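Periplasmic binding protein (Agrobacterium tumefaciens str. B6, PDB 5L9G) binds the opine mannopine in the periplasm and probably delivers it to an ABC transporter for uptake by the bacterium. Local coordinates at residues Ala104-Pro107 against Pro108-Thr112. Residues are numbered along the deposited sequence; the frame is centred on the assembly and turned at random.
Sequences ADFP and PGSVT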
ATOM      1  N   ALA A 104       5.907  20.221  -7.042  1.00 66.68           N
ATOM      2  CA  ALA A 104       4.920  21.104  -6.399  1.00 66.77           C
ATOM      3  C   ALA A 104       3.475  20.570  -6.513  1.00 67.96           C
ATOM      4  O   ALA A 104       2.643  20.882  -5.665  1.00 67.68           O
ATOM      5  CB  ALA A 104       5.009  22.509  -6.978  1.00 70.32           C
ATOM      6  N   ASP A 105       3.193  19.744  -7.541  1.00 63.13           N
ATOM      7  CA  ASP A 105       1.879  19.136  -7.769  1.00 59.18           C
ATOM      8  C   ASP A 105       1.640  17.889  -6.917  1.00 58.64           C
ATOM      9  O   ASP A 105       0.529  17.372  -6.919  1.00 55.53           O
ATOM     10  CB  ASP A 105       1.721  18.749  -9.245  1.00 60.37           C
ATOM     11  CG  ASP A 105       1.789  19.906 -10.212  1.00 68.72           C
ATOM     12  OD1 ASP A 105       1.372  21.024  -9.832  1.00 70.29           O
ATOM     13  OD2 ASP A 105       2.184  19.681 -11.369  1.00 72.02           O
ATOM     14  N   PHE A 106       2.677  17.367  -6.251  1.00 53.02           N
ATOM     15  CA  PHE A 106       2.544  16.133  -5.475  1.00 50.16           C
ATOM     16  C   PHE A 106       2.825  16.365  -3.978  1.00 54.60           C
ATOM     17  O   PHE A 106       3.463  17.365  -3.644  1.00 55.50           O
ATOM     18  CB  PHE A 106       3.483  15.050  -6.066  1.00 50.73           C
ATOM     19  CG  PHE A 106       3.043  14.550  -7.423  1.00 50.30           C
ATOM     20  CD1 PHE A 106       3.304  15.285  -8.576  1.00 54.36           C
ATOM     21  CD2 PHE A 106       2.340  13.356  -7.547  1.00 50.07           C
ATOM     22  CE1 PHE A 106       2.842  14.850  -9.821  1.00 55.30           C
ATOM     23  CE2 PHE A 106       1.920  12.895  -8.805  1.00 52.19           C
ATOM     24  CZ  PHE A 106       2.160  13.649  -9.929  1.00 52.53           C
ATOM     25  N   PRO A 107       2.383  15.473  -3.055  1.00 50.77           N
ATOM     26  CA  PRO A 107       2.703  15.688  -1.631  1.00 50.19           C
ATOM     27  C   PRO A 107       4.223  15.765  -1.395  1.00 54.92           C
ATOM     28  O   PRO A 107       4.993  15.164  -2.160  1.00 52.08           O
ATOM     29  CB  PRO A 107       2.091  14.463  -0.939  1.00 49.75           C
ATOM     30  CG  PRO A 107       1.021  13.983  -1.866  1.00 52.70           C
ATOM     31  CD  PRO A 107       1.581  14.241  -3.239  1.00 49.94           C
ATOM     32  N   PRO A 108       4.701  16.549  -0.399  1.00 53.96           N
ATOM     33  CA  PRO A 108       6.155  16.614  -0.173  1.00 54.95           C
ATOM     34  C   PRO A 108       6.729  15.240   0.184  1.00 54.99           C
ATOM     35  O   PRO A 108       6.092  14.476   0.913  1.00 51.62           O
ATOM     36  CB  PRO A 108       6.308  17.632   0.972  1.00 57.69           C
ATOM     37  CG  PRO A 108       4.996  17.663   1.647  1.00 60.98           C
ATOM     38  CD  PRO A 108       3.954  17.337   0.605  1.00 56.09           C
ATOM     39  N   GLY A 109       7.882  14.928  -0.405  1.00 53.83           N
ATOM     40  CA  GLY A 109       8.579  13.660  -0.215  1.00 53.16           C
ATOM     41  C   GLY A 109       8.032  12.498  -1.028  1.00 54.57           C
ATOM     42  O   GLY A 109       8.647  11.428  -1.049  1.00 55.38           O
ATOM     43  N   SER A 110       6.896  12.700  -1.737  1.00 48.01           N
ATOM     44  CA  SER A 110       6.247  11.642  -2.527  1.00 45.41           C
ATOM     45  C   SER A 110       6.883  11.403  -3.914  1.00 50.91           C
ATOM     46  O   SER A 110       6.490  10.459  -4.614  1.00 49.10           O
ATOM     47  CB  SER A 110       4.754  11.904  -2.649  1.00 44.73           C
ATOM     48  OG  SER A 110       4.475  12.904  -3.612  1.00 49.89           O
ATOM     49  N   VAL A 111       7.848  12.255  -4.307  1.00 50.94           N
ATOM     50  CA  VAL A 111       8.566  12.124  -5.576  1.00 51.33           C
ATOM     51  C   VAL A 111      10.067  12.124  -5.261  1.00 57.33           C
ATOM     52  O   VAL A 111      10.571  13.094  -4.690  1.00 57.45           O
ATOM     53  CB  VAL A 111       8.170  13.214  -6.616  1.00 56.68           C
ATOM     54  CG1 VAL A 111       9.000  13.087  -7.902  1.00 58.33           C
ATOM     55  CG2 VAL A 111       6.669  13.171  -6.938  1.00 54.78           C
ATOM     56  N   THR A 112      10.768  11.023  -5.584  1.00 53.93           N
ATOM     57  CA  THR A 112      12.216  10.916  -5.343  1.00 56.72           C
ATOM     58  C   THR A 112      12.892  10.907  -6.712  1.00 63.08           C
ATOM     59  O   THR A 112      12.189  11.000  -7.725  1.00 61.97           O
ATOM     60  CB  THR A 112      12.557   9.636  -4.532  1.00 59.65           C
ATOM     61  OG1 THR A 112      12.455   8.494  -5.388  1.00 53.84           O
ATOM     62  CG2 THR A 112      11.690   9.454  -3.276  1.00 53.08           C
TER
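Ser110 folds back over the turn that carries it and grips the carbonyl oxygen of Pro107 twice, a worked example of a beta turn reinforced by a side chain from its own last residue. The turn, Pro107 to Ser110, is of type II: Pro108 and Gly109 fill its two central positions, the glycine taking the positive phi that belongs to the third place. The backbone bond that closes it runs from Ser110 N to Pro107 O (3.1 Å), with an N-H...O angle of 157°, the donor standing well above the carbonyl plane. From the same face comes Ser110 OG, at 2.7 Å from Pro107 O and tilted only 22° from that plane. With chi1 at 78° the hydroxyl sits between the serine's backbone N and carbonyl carbon, facing back to Pro107, the first residue of the turn. There it also rests against the ring of Pro107, OG lying 3.2 Å from CD, and against Phe106, whose CB is 3.4 Å away. The buried hydroxyl is thus tied to a carbonyl while hydrocarbon packs beside it. One residue further on, Val111 adds an apolar touch: CG2, the branch anti to the valine carbonyl carbon, meets Phe106 CB at 3.8 Å and reaches CG nearly as closely, the two side chains meeting at a slant. The phenylalanine thus takes part through CB and the near end of its ring, while the rest of the ring leads away; its side chain also touches Val101 and Ala291. The turn links the 3-10 segment ending at Asp105 to the short, weakly bonded strand at about 111-112, which pairs antiparallel with strand 115-128; the side chains of Pro107 and Ser110 also touch that long strand, at Asn120 and Ala117.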